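Local coordinates for protein alpha-/beta-galactoside alpha-2,3-sialyltransferase (Photobacterium phosphoreum, PDB 2ZWI) that probably transfers sialic acid in alpha-2,3 linkage to alpha- and beta-galactosides as a GT-B glycosyltransferase, and binds cytidine monophosphate and a zinc ion, at residues 94-99 with 103-108; 307-312 with 326-331; 253-258 with 337-342. All blocks are in the same frame, centred on the assembly; numbering follows the deposited sequence. Where two conformers were deposited one is given.

Contact 1: 94-99 with 103-108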
loop_
_atom_site.group_PDB
_atom_site.type_symbol
_atom_site.label_atom_id
_atom_site.label_comp_id
_atom_site.label_asym_id
_atom_site.label_seq_id
_atom_site.Cartn_x
_atom_site.Cartn_y
_atom_site.Cartn_z
ATOM N N LYS A 94 20.705 6.215 -9.702
ATOM C CA LYS A 94 21.484 7.205 -10.449
ATOM C C LYS A 94 22.687 7.720 -9.634
ATOM O O LYS A 94 23.815 7.734 -10.126
ATOM C CB LYS A 94 20.552 8.356 -10.872
ATOM C CG LYS A 94 21.180 9.494 -11.694
ATOM C CD LYS A 94 20.143 10.037 -12.694
ATOM C CE LYS A 94 19.443 11.306 -12.232
ATOM N NZ LYS A 94 19.793 12.472 -13.142
ATOM N N SER A 95 22.442 8.100 -8.381
ATOM C CA SER A 95 23.482 8.675 -7.521
ATOM C C SER A 95 24.572 7.657 -7.165
ATOM O O SER A 95 25.760 7.981 -7.202
ATOM C CB SER A 95 22.865 9.271 -6.255
ATOM O OG SER A 95 21.824 10.184 -6.575
ATOM N N ILE A 96 24.165 6.431 -6.830
ATOM C CA ILE A 96 25.102 5.326 -6.556
ATOM C C ILE A 96 25.985 4.976 -7.768
ATOM O O ILE A 96 27.218 4.889 -7.636
ATOM C CB ILE A 96 24.362 4.040 -6.073
ATOM C CG1 ILE A 96 23.633 4.292 -4.751
ATOM C CG2 ILE A 96 25.341 2.860 -5.941
ATOM C CD1 ILE A 96 22.669 3.188 -4.368
ATOM N N GLU A 97 25.354 4.756 -8.926
ATOM C CA GLU A 97 26.058 4.399 -10.174
ATOM C C GLU A 97 27.045 5.475 -10.638
ATOM O O GLU A 97 28.125 5.151 -11.150
ATOM C CB GLU A 97 25.068 4.119 -11.318
ATOM C CG GLU A 97 24.083 2.959 -11.088
ATOM C CD GLU A 97 24.693 1.574 -11.304
ATOM O OE1 GLU A 97 25.944 1.442 -11.316
ATOM O OE2 GLU A 97 23.912 0.601 -11.465
ATOM N N ALA A 98 26.658 6.741 -10.468
ATOM C CA ALA A 98 27.491 7.897 -10.837
ATOM C C ALA A 98 28.869 7.839 -10.183
ATOM O O ALA A 98 29.873 8.105 -10.829
ATOM C CB ALA A 98 26.794 9.195 -10.462
ATOM N N LEU A 99 28.886 7.474 -8.902
ATOM C CA LEU A 99 30.103 7.386 -8.110
ATOM C C LEU A 99 31.118 6.378 -8.667
ATOM O O LEU A 99 32.313 6.495 -8.398
ATOM C CB LEU A 99 29.778 7.093 -6.641
ATOM C CG LEU A 99 28.949 8.104 -5.842
ATOM C CD1 LEU A 99 28.673 7.561 -4.440
ATOM C CD2 LEU A 99 29.617 9.488 -5.767
ATOM N N THR A 103 29.278 -0.690 -6.695
ATOM C CA THR A 103 28.394 -1.046 -5.598
ATOM C C THR A 103 27.319 -1.989 -6.130
ATOM O O THR A 103 26.731 -1.730 -7.176
ATOM C CB THR A 103 27.731 0.225 -4.993
ATOM O OG1 THR A 103 28.742 1.197 -4.703
ATOM C CG2 THR A 103 26.976 -0.095 -3.721
ATOM N N GLU A 104 27.084 -3.088 -5.426
ATOM C CA GLU A 104 25.977 -3.978 -5.773
ATOM C C GLU A 104 24.678 -3.296 -5.370
ATOM O O GLU A 104 24.608 -2.700 -4.302
ATOM C CB GLU A 104 26.118 -5.323 -5.065
ATOM C CG GLU A 104 27.251 -6.185 -5.619
ATOM C CD GLU A 104 27.543 -7.417 -4.775
ATOM O OE1 GLU A 104 26.652 -7.854 -4.013
ATOM O OE2 GLU A 104 28.669 -7.961 -4.891
ATOM N N ILE A 105 23.668 -3.357 -6.238
ATOM C CA ILE A 105 22.346 -2.792 -5.923
ATOM C C ILE A 105 21.264 -3.859 -6.044
ATOM O O ILE A 105 21.195 -4.568 -7.042
ATOM C CB ILE A 105 21.973 -1.592 -6.836
ATOM C CG1 ILE A 105 22.934 -0.421 -6.616
ATOM C CG2 ILE A 105 20.533 -1.139 -6.571
ATOM C CD1 ILE A 105 23.003 0.560 -7.782
ATOM N N GLU A 106 20.434 -3.963 -5.014
ATOM C CA GLU A 106 19.272 -4.849 -5.011
ATOM C C GLU A 106 18.038 -4.045 -4.638
ATOM O O GLU A 106 18.129 -3.092 -3.862
ATOM C CB GLU A 106 19.479 -6.007 -4.032
ATOM C CG GLU A 106 20.605 -6.935 -4.477
ATOM C CD GLU A 106 20.782 -8.148 -3.586
ATOM O OE1 GLU A 106 21.772 -8.893 -3.802
ATOM O OE2 GLU A 106 19.943 -8.361 -2.683
ATOM N N LEU A 107 16.890 -4.430 -5.185
ATOM C CA LEU A 107 15.673 -3.614 -5.087
ATOM C C LEU A 107 14.501 -4.385 -4.505
ATOM O O LEU A 107 14.277 -5.537 -4.863
ATOM C CB LEU A 107 15.267 -3.071 -6.463
ATOM C CG LEU A 107 16.322 -2.320 -7.287
ATOM C CD1 LEU A 107 15.803 -2.019 -8.667
ATOM C CD2 LEU A 107 16.770 -1.028 -6.577
ATOM N N ASN A 108 13.769 -3.733 -3.608
ATOM C CA ASN A 108 12.473 -4.210 -3.134
ATOM C C ASN A 108 11.438 -3.108 -3.362
ATOM O O ASN A 108 11.532 -2.038 -2.736
ATOM C CB ASN A 108 12.537 -4.561 -1.639
ATOM C CG ASN A 108 13.477 -5.724 -1.347
ATOM O OD1 ASN A 108 14.540 -5.547 -0.738
ATOM N ND2 ASN A 108 13.098 -6.912 -1.787
HETATM O O HOH W 1 29.095 3.019 -7.015
#
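Ile96, near the end of helix 86-98, faces Thr103, which leads into strand 104-110, with their CA atoms 7.2 Å apart. No direct hydrogen bond crosses between 94-99 and 103-108. The touching is done mainly by one methyl group. With chi1 of Ile96 at -63°, CG1 lies beside the backbone N and CG2 is anti to it, turned to Thr103 and Ile105. Ile96 CG2 lies 3.7 Å from Thr103 CB, and the two side chains cross at about a right angle. Ile96 CG2 is also 3.8 Å from Ile105 CD1, where the two isoleucines meet tip to tip. Ile96 and Ile105 are both buried.

Glu97 comes in beside them. Its chain bends at chi2 (-78°), which brings the carboxylate to the end of the Ile105 side chain. Glu97 OE2 lies 3.8 Å from Ile105 CD1, a van der Waals contact. The polar partner of OE2 is the hydroxyl of Tyr166, whose side chain also touches Ile105.

One water bridges the two segments. It donates to Ile96 O at 2.7 Å and is 3.0 Å from Thr103 OG1. It thus links the helix backbone at Ile96 to the residue just before the strand.

Further cover comes from helix 58-70, where Leu65 touches Ile96 and Ile69 touches Thr103. Val77 of strand 74-82 also packs on Ile96. Strand 74-82, helix 86-98 and strand 104-110 form a beta-alpha-beta unit, and the contact spans the short connection from its helix to its second strand. Such units build the parallel sheets of the Rossmann-like domains of GT-B glycosyltransferases.

Contact 2: 307-312 with 326-331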
loop_
_atom_site.group_PDB
_atom_site.type_symbol
_atom_site.label_atom_id
_atom_site.label_comp_id
_atom_site.label_asym_id
_atom_site.label_seq_id
_atom_site.Cartn_x
_atom_site.Cartn_y
_atom_site.Cartn_z
ATOM N N ALA A 307 -2.337 -0.552 9.442
ATOM C CA ALA A 307 -1.925 -0.711 10.846
ATOM C C ALA A 307 -2.917 -1.585 11.636
ATOM O O ALA A 307 -2.504 -2.409 12.459
ATOM C CB ALA A 307 -1.718 0.646 11.520
ATOM N N LEU A 308 -4.214 -1.413 11.369
ATOM C CA LEU A 308 -5.248 -2.280 11.929
ATOM C C LEU A 308 -5.064 -3.717 11.470
ATOM O O LEU A 308 -5.250 -4.659 12.248
ATOM C CB LEU A 308 -6.659 -1.821 11.531
ATOM C CG LEU A 308 -7.108 -0.391 11.862
ATOM C CD1 LEU A 308 -8.571 -0.177 11.472
ATOM C CD2 LEU A 308 -6.893 -0.092 13.317
ATOM N N ILE A 309 -4.742 -3.884 10.190
ATOM C CA ILE A 309 -4.537 -5.216 9.641
ATOM C C ILE A 309 -3.329 -5.882 10.311
ATOM O O ILE A 309 -3.419 -7.022 10.778
ATOM C CB ILE A 309 -4.369 -5.203 8.097
ATOM C CG1 ILE A 309 -5.636 -4.656 7.422
ATOM C CG2 ILE A 309 -4.071 -6.614 7.596
ATOM C CD1 ILE A 309 -5.434 -4.197 5.977
ATOM N N MET A 310 -2.204 -5.174 10.340
ATOM C CA MET A 310 -0.944 -5.761 10.811
ATOM C C MET A 310 -1.020 -6.154 12.292
ATOM O O MET A 310 -0.439 -7.172 12.697
ATOM C CB MET A 310 0.244 -4.823 10.539
ATOM C CG MET A 310 1.610 -5.510 10.627
ATOM S SD MET A 310 1.787 -6.880 9.467
ATOM C CE MET A 310 2.329 -6.030 7.990
ATOM N N THR A 311 -1.767 -5.366 13.074
ATOM C CA THR A 311 -1.916 -5.597 14.512
ATOM C C THR A 311 -3.057 -6.564 14.861
ATOM O O THR A 311 -3.372 -6.763 16.036
ATOM C CB THR A 311 -2.042 -4.260 15.317
ATOM O OG1 THR A 311 -3.201 -3.520 14.906
ATOM C CG2 THR A 311 -0.806 -3.401 15.139
ATOM N N ASP A 312 -3.653 -7.170 13.827
ATOM C CA ASP A 312 -4.786 -8.086 13.948
ATOM C C ASP A 312 -5.971 -7.461 14.711
ATOM O O ASP A 312 -6.550 -8.088 15.598
ATOM C CB ASP A 312 -4.334 -9.424 14.574
ATOM C CG ASP A 312 -5.357 -10.538 14.411
ATOM O OD1 ASP A 312 -5.330 -11.465 15.244
ATOM O OD2 ASP A 312 -6.190 -10.499 13.472
ATOM N N PHE A 326 -9.358 -1.812 0.670
ATOM C CA PHE A 326 -9.933 -3.115 0.333
ATOM C C PHE A 326 -8.942 -4.076 -0.336
ATOM O O PHE A 326 -9.179 -5.276 -0.334
ATOM C CB PHE A 326 -11.180 -2.963 -0.551
ATOM C CG PHE A 326 -12.324 -2.220 0.106
ATOM C CD1 PHE A 326 -13.231 -2.888 0.938
ATOM C CD2 PHE A 326 -12.514 -0.860 -0.135
ATOM C CE1 PHE A 326 -14.312 -2.200 1.529
ATOM C CE2 PHE A 326 -13.581 -0.168 0.443
ATOM C CZ PHE A 326 -14.483 -0.834 1.285
ATOM N N PHE A 327 -7.847 -3.553 -0.903
ATOM C CA PHE A 327 -6.802 -4.381 -1.538
ATOM C C PHE A 327 -5.910 -5.129 -0.545
ATOM O O PHE A 327 -5.376 -6.195 -0.869
ATOM C CB PHE A 327 -5.923 -3.541 -2.470
ATOM C CG PHE A 327 -6.586 -3.176 -3.769
ATOM C CD1 PHE A 327 -6.384 -3.953 -4.910
ATOM C CD2 PHE A 327 -7.411 -2.055 -3.857
ATOM C CE1 PHE A 327 -7.004 -3.615 -6.117
ATOM C CE2 PHE A 327 -8.033 -1.716 -5.067
ATOM C CZ PHE A 327 -7.826 -2.495 -6.190
ATOM N N SER A 328 -5.729 -4.573 0.648
ATOM C CA SER A 328 -4.891 -5.223 1.664
ATOM C C SER A 328 -5.709 -5.946 2.734
ATOM O O SER A 328 -5.157 -6.673 3.568
ATOM C CB SER A 328 -3.936 -4.219 2.310
ATOM O OG SER A 328 -4.648 -3.180 2.946
ATOM N N LEU A 329 -7.023 -5.743 2.706
ATOM C CA LEU A 329 -7.914 -6.357 3.673
ATOM C C LEU A 329 -7.903 -7.875 3.505
ATOM O O LEU A 329 -8.059 -8.368 2.390
ATOM C CB LEU A 329 -9.332 -5.816 3.481
ATOM C CG LEU A 329 -10.366 -6.069 4.568
ATOM C CD1 LEU A 329 -9.982 -5.353 5.843
ATOM C CD2 LEU A 329 -11.715 -5.611 4.087
ATOM N N PRO A 330 -7.685 -8.621 4.605
ATOM C CA PRO A 330 -7.767 -10.086 4.504
ATOM C C PRO A 330 -9.146 -10.549 4.033
ATOM O O PRO A 330 -10.161 -9.947 4.405
ATOM C CB PRO A 330 -7.494 -10.545 5.936
ATOM C CG PRO A 330 -6.673 -9.401 6.541
ATOM C CD PRO A 330 -7.307 -8.180 5.962
ATOM N N ASN A 331 -9.183 -11.596 3.206
ATOM C CA ASN A 331 -10.441 -12.060 2.596
ATOM C C ASN A 331 -11.393 -12.798 3.550
ATOM O O ASN A 331 -12.498 -13.167 3.158
ATOM C CB ASN A 331 -10.178 -12.883 1.314
ATOM C CG ASN A 331 -9.372 -14.159 1.568
ATOM O OD1 ASN A 331 -8.741 -14.697 0.652
ATOM N ND2 ASN A 331 -9.393 -14.646 2.797
#
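Ile309 has chi1 -62° and chi2 162°, which sends CD1 out to Ser328 and leaves CG2 to face Pro330. Ser328 holds its OG between the backbone N and the carbonyl carbon (chi1 60°), on the side where the isoleucine arrives. Ile309 CD1 is 3.3 Å from Ser328 OG, a close approach of a methyl to a hydroxyl. Ile309 CD1 is also 3.5 Å from Ser328 O. The hydroxyl makes a weak hydrogen bond to Val325 O.

The second branch is purely apolar. Ile309 CG2 rests 3.9 Å from Pro330 CD, with the side chain running obliquely to the ring.

Behind Ile309 the helix ends in a Schellman motif, with Asp312 at positive phi as its C-prime residue. Ala307 O takes two bonds from Thr311, one from N at 3.1 Å and one from OG1 at 2.8 Å, from opposite faces of its plane.

The contact lies beside the nucleotide pocket, with Glu306 close to Ser328 and Phe305 close to Leu329. It sets helix 305-310 against the weakly bonded helical turn 325-328 and the loop that follows it. Strand 317-321 runs between them in the chain, and its Val318 touches Phe326 and Leu329. Helix 350-357 packs on Phe326 and Phe327.

Contact 3: 253-258 with 337-342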
loop_
_atom_site.group_PDB
_atom_site.type_symbol
_atom_site.label_atom_id
_atom_site.label_comp_id
_atom_site.label_asym_id
_atom_site.label_seq_id
_atom_site.Cartn_x
_atom_site.Cartn_y
_atom_site.Cartn_z
ATOM N N ILE A 253 -23.371 9.685 4.319
ATOM C CA ILE A 253 -24.467 9.612 5.303
ATOM C C ILE A 253 -25.651 8.853 4.714
ATOM O O ILE A 253 -26.233 7.986 5.377
ATOM C CB ILE A 253 -24.916 11.030 5.776
ATOM C CG1 ILE A 253 -23.869 11.652 6.704
ATOM C CG2 ILE A 253 -26.264 10.985 6.514
ATOM C CD1 ILE A 253 -23.906 13.198 6.721
ATOM N N ASP A 254 -25.995 9.171 3.466
ATOM C CA ASP A 254 -27.097 8.511 2.754
ATOM C C ASP A 254 -26.857 7.008 2.542
ATOM O O ASP A 254 -27.773 6.189 2.725
ATOM C CB ASP A 254 -27.360 9.194 1.408
ATOM C CG ASP A 254 -28.029 10.569 1.550
ATOM O OD1 ASP A 254 -28.082 11.276 0.519
ATOM O OD2 ASP A 254 -28.500 10.947 2.659
ATOM N N ILE A 255 -25.630 6.664 2.151
ATOM C CA ILE A 255 -25.196 5.260 2.015
ATOM C C ILE A 255 -25.382 4.517 3.332
ATOM O O ILE A 255 -25.854 3.392 3.343
ATOM C CB ILE A 255 -23.717 5.127 1.574
ATOM C CG1 ILE A 255 -23.538 5.566 0.124
ATOM C CG2 ILE A 255 -23.213 3.667 1.719
ATOM C CD1 ILE A 255 -22.119 5.935 -0.218
ATOM N N LEU A 256 -24.985 5.140 4.431
ATOM C CA LEU A 256 -25.157 4.532 5.746
ATOM C C LEU A 256 -26.625 4.375 6.163
ATOM O O LEU A 256 -26.968 3.392 6.847
ATOM C CB LEU A 256 -24.368 5.288 6.800
ATOM C CG LEU A 256 -22.903 4.885 6.821
ATOM C CD1 LEU A 256 -22.067 6.016 7.430
ATOM C CD2 LEU A 256 -22.707 3.553 7.543
ATOM N N THR A 257 -27.494 5.305 5.756
ATOM C CA THR A 257 -28.910 5.121 6.093
ATOM C C THR A 257 -29.564 4.029 5.251
ATOM O O THR A 257 -30.377 3.284 5.767
ATOM C CB THR A 257 -29.802 6.415 6.195
ATOM O OG1 THR A 257 -30.835 6.426 5.192
ATOM C CG2 THR A 257 -29.024 7.679 6.217
ATOM N N GLU A 258 -29.169 3.904 3.981
ATOM C CA GLU A 258 -29.619 2.796 3.147
ATOM C C GLU A 258 -29.125 1.436 3.678
ATOM O O GLU A 258 -29.888 0.460 3.738
ATOM C CB GLU A 258 -29.175 3.008 1.695
ATOM C CG GLU A 258 -29.893 2.111 0.671
ATOM C CD GLU A 258 -31.389 2.394 0.566
ATOM O OE1 GLU A 258 -32.130 1.522 0.069
ATOM O OE2 GLU A 258 -31.828 3.480 0.984
ATOM N N PHE A 337 -20.541 -4.242 0.793
ATOM C CA PHE A 337 -20.828 -3.358 -0.346
ATOM C C PHE A 337 -19.657 -2.400 -0.562
ATOM O O PHE A 337 -18.958 -2.063 0.393
ATOM C CB PHE A 337 -22.126 -2.553 -0.123
ATOM C CG PHE A 337 -22.148 -1.750 1.161
ATOM C CD1 PHE A 337 -21.588 -0.473 1.213
ATOM C CD2 PHE A 337 -22.719 -2.276 2.318
ATOM C CE1 PHE A 337 -21.597 0.266 2.393
ATOM C CE2 PHE A 337 -22.732 -1.542 3.503
ATOM C CZ PHE A 337 -22.168 -0.267 3.536
ATOM N N ILE A 338 -19.426 -1.990 -1.810
ATOM C CA ILE A 338 -18.525 -0.865 -2.091
ATOM C C ILE A 338 -19.210 0.126 -3.028
ATOM O O ILE A 338 -19.752 -0.265 -4.066
ATOM C CB ILE A 338 -17.162 -1.295 -2.712
ATOM C CG1 ILE A 338 -16.480 -2.395 -1.886
ATOM C CG2 ILE A 338 -16.227 -0.096 -2.818
ATOM C CD1 ILE A 338 -15.120 -2.844 -2.477
ATOM N N PHE A 339 -19.201 1.402 -2.648
ATOM C CA PHE A 339 -19.717 2.465 -3.504
ATOM C C PHE A 339 -18.591 3.172 -4.221
ATOM O O PHE A 339 -17.557 3.491 -3.630
ATOM C CB PHE A 339 -20.551 3.486 -2.729
ATOM C CG PHE A 339 -21.968 3.046 -2.486
ATOM C CD1 PHE A 339 -23.020 3.610 -3.209
ATOM C CD2 PHE A 339 -22.247 2.048 -1.554
ATOM C CE1 PHE A 339 -24.335 3.192 -2.996
ATOM C CE2 PHE A 339 -23.552 1.621 -1.345
ATOM C CZ PHE A 339 -24.599 2.196 -2.058
ATOM N N TYR A 340 -18.826 3.423 -5.497
ATOM C CA TYR A 340 -17.862 4.095 -6.348
ATOM C C TYR A 340 -18.472 5.361 -6.953
ATOM O O TYR A 340 -19.655 5.392 -7.292
ATOM C CB TYR A 340 -17.439 3.161 -7.480
ATOM C CG TYR A 340 -16.810 1.854 -7.041
ATOM C CD1 TYR A 340 -17.597 0.730 -6.774
ATOM C CD2 TYR A 340 -15.421 1.741 -6.898
ATOM C CE1 TYR A 340 -17.012 -0.484 -6.386
ATOM C CE2 TYR A 340 -14.831 0.540 -6.511
ATOM C CZ TYR A 340 -15.632 -0.567 -6.261
ATOM O OH TYR A 340 -15.050 -1.761 -5.888
ATOM N N LYS A 341 -17.651 6.401 -7.082
ATOM C CA LYS A 341 -17.976 7.551 -7.919
ATOM C C LYS A 341 -17.675 7.093 -9.339
ATOM O O LYS A 341 -16.503 6.885 -9.699
ATOM C CB LYS A 341 -17.099 8.746 -7.528
ATOM C CG LYS A 341 -17.169 9.964 -8.444
ATOM C CD LYS A 341 -15.854 10.729 -8.343
ATOM C CE LYS A 341 -15.863 12.049 -9.104
ATOM N NZ LYS A 341 -14.591 12.805 -8.822
ATOM N N SER A 342 -18.732 6.877 -10.120
ATOM C CA SER A 342 -18.607 6.352 -11.485
ATOM C C SER A 342 -19.876 6.602 -12.293
ATOM O O SER A 342 -20.877 7.074 -11.754
ATOM C CB SER A 342 -18.318 4.858 -11.461
ATOM O OG SER A 342 -18.090 4.366 -12.768
#
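Ile255 meets Phe339 through a CH-pi contact. CG1 of Ile255 sits 3.8 Å from the centroid of the Phe339 ring, only 7° off the ring normal, so it lies almost over the centre of one face. The two side chains run past each other in opposite directions.

Apolar contacts surround this one. Ile255 CD1 lies over the same face, 3.7 Å from Phe339 CG at the root of the ring. On that face too, Ile255 CG2 is 3.7 Å from Phe339 CE2, toward the CD2-CE2 side of the ring. A chi1 of -70° sets CG1 of Ile255 beside the backbone N and leaves CG2 anti to that N. From there Ile255 CG2 also reaches Phe337 CE1 at 3.8 Å, approaching that ring obliquely. One isoleucine therefore touches both phenylalanines. The rings also meet each other, with Phe337 CD1 in plane at the edge of Phe339.

No hydrogen bond joins 253-258 to 337-342, and all three touching residues are buried. Helix 249-259 lies here against strand 334-340 of the parallel sheet that also holds strands 236-240 and 317-321. Phe239 touches Ile255 and Phe337, while Ile267 packs on both phenylalanines. Phe337 and Phe339 make backbone bonds to Gly320. Helix 350-357 covers the alternate residues Ile338 and Tyr340.

In the fold
Contacts 1 and 3 both pack a helix on a strand of a parallel sheet, but in different sheets and on opposite sides of the chain's centre, about 47 Å apart between centres. Contact 3 is fully buried and rich in aromatic rings. Contact 1 is partly buried, mostly aliphatic with a carboxylate at its edge, and includes a water bridge. Contact 2 is also partly buried, but lies nearer the middle of the chain, about 11 Å from its centre, and joins the end of a helix to a weak helical turn and its loop near the bound cytidine monophosphate. Contacts 2 and 3 touch: Phe326 CG is 3.9 Å from Ile338 CD1. Contact 1 touches neither. In each contact an isoleucine is central.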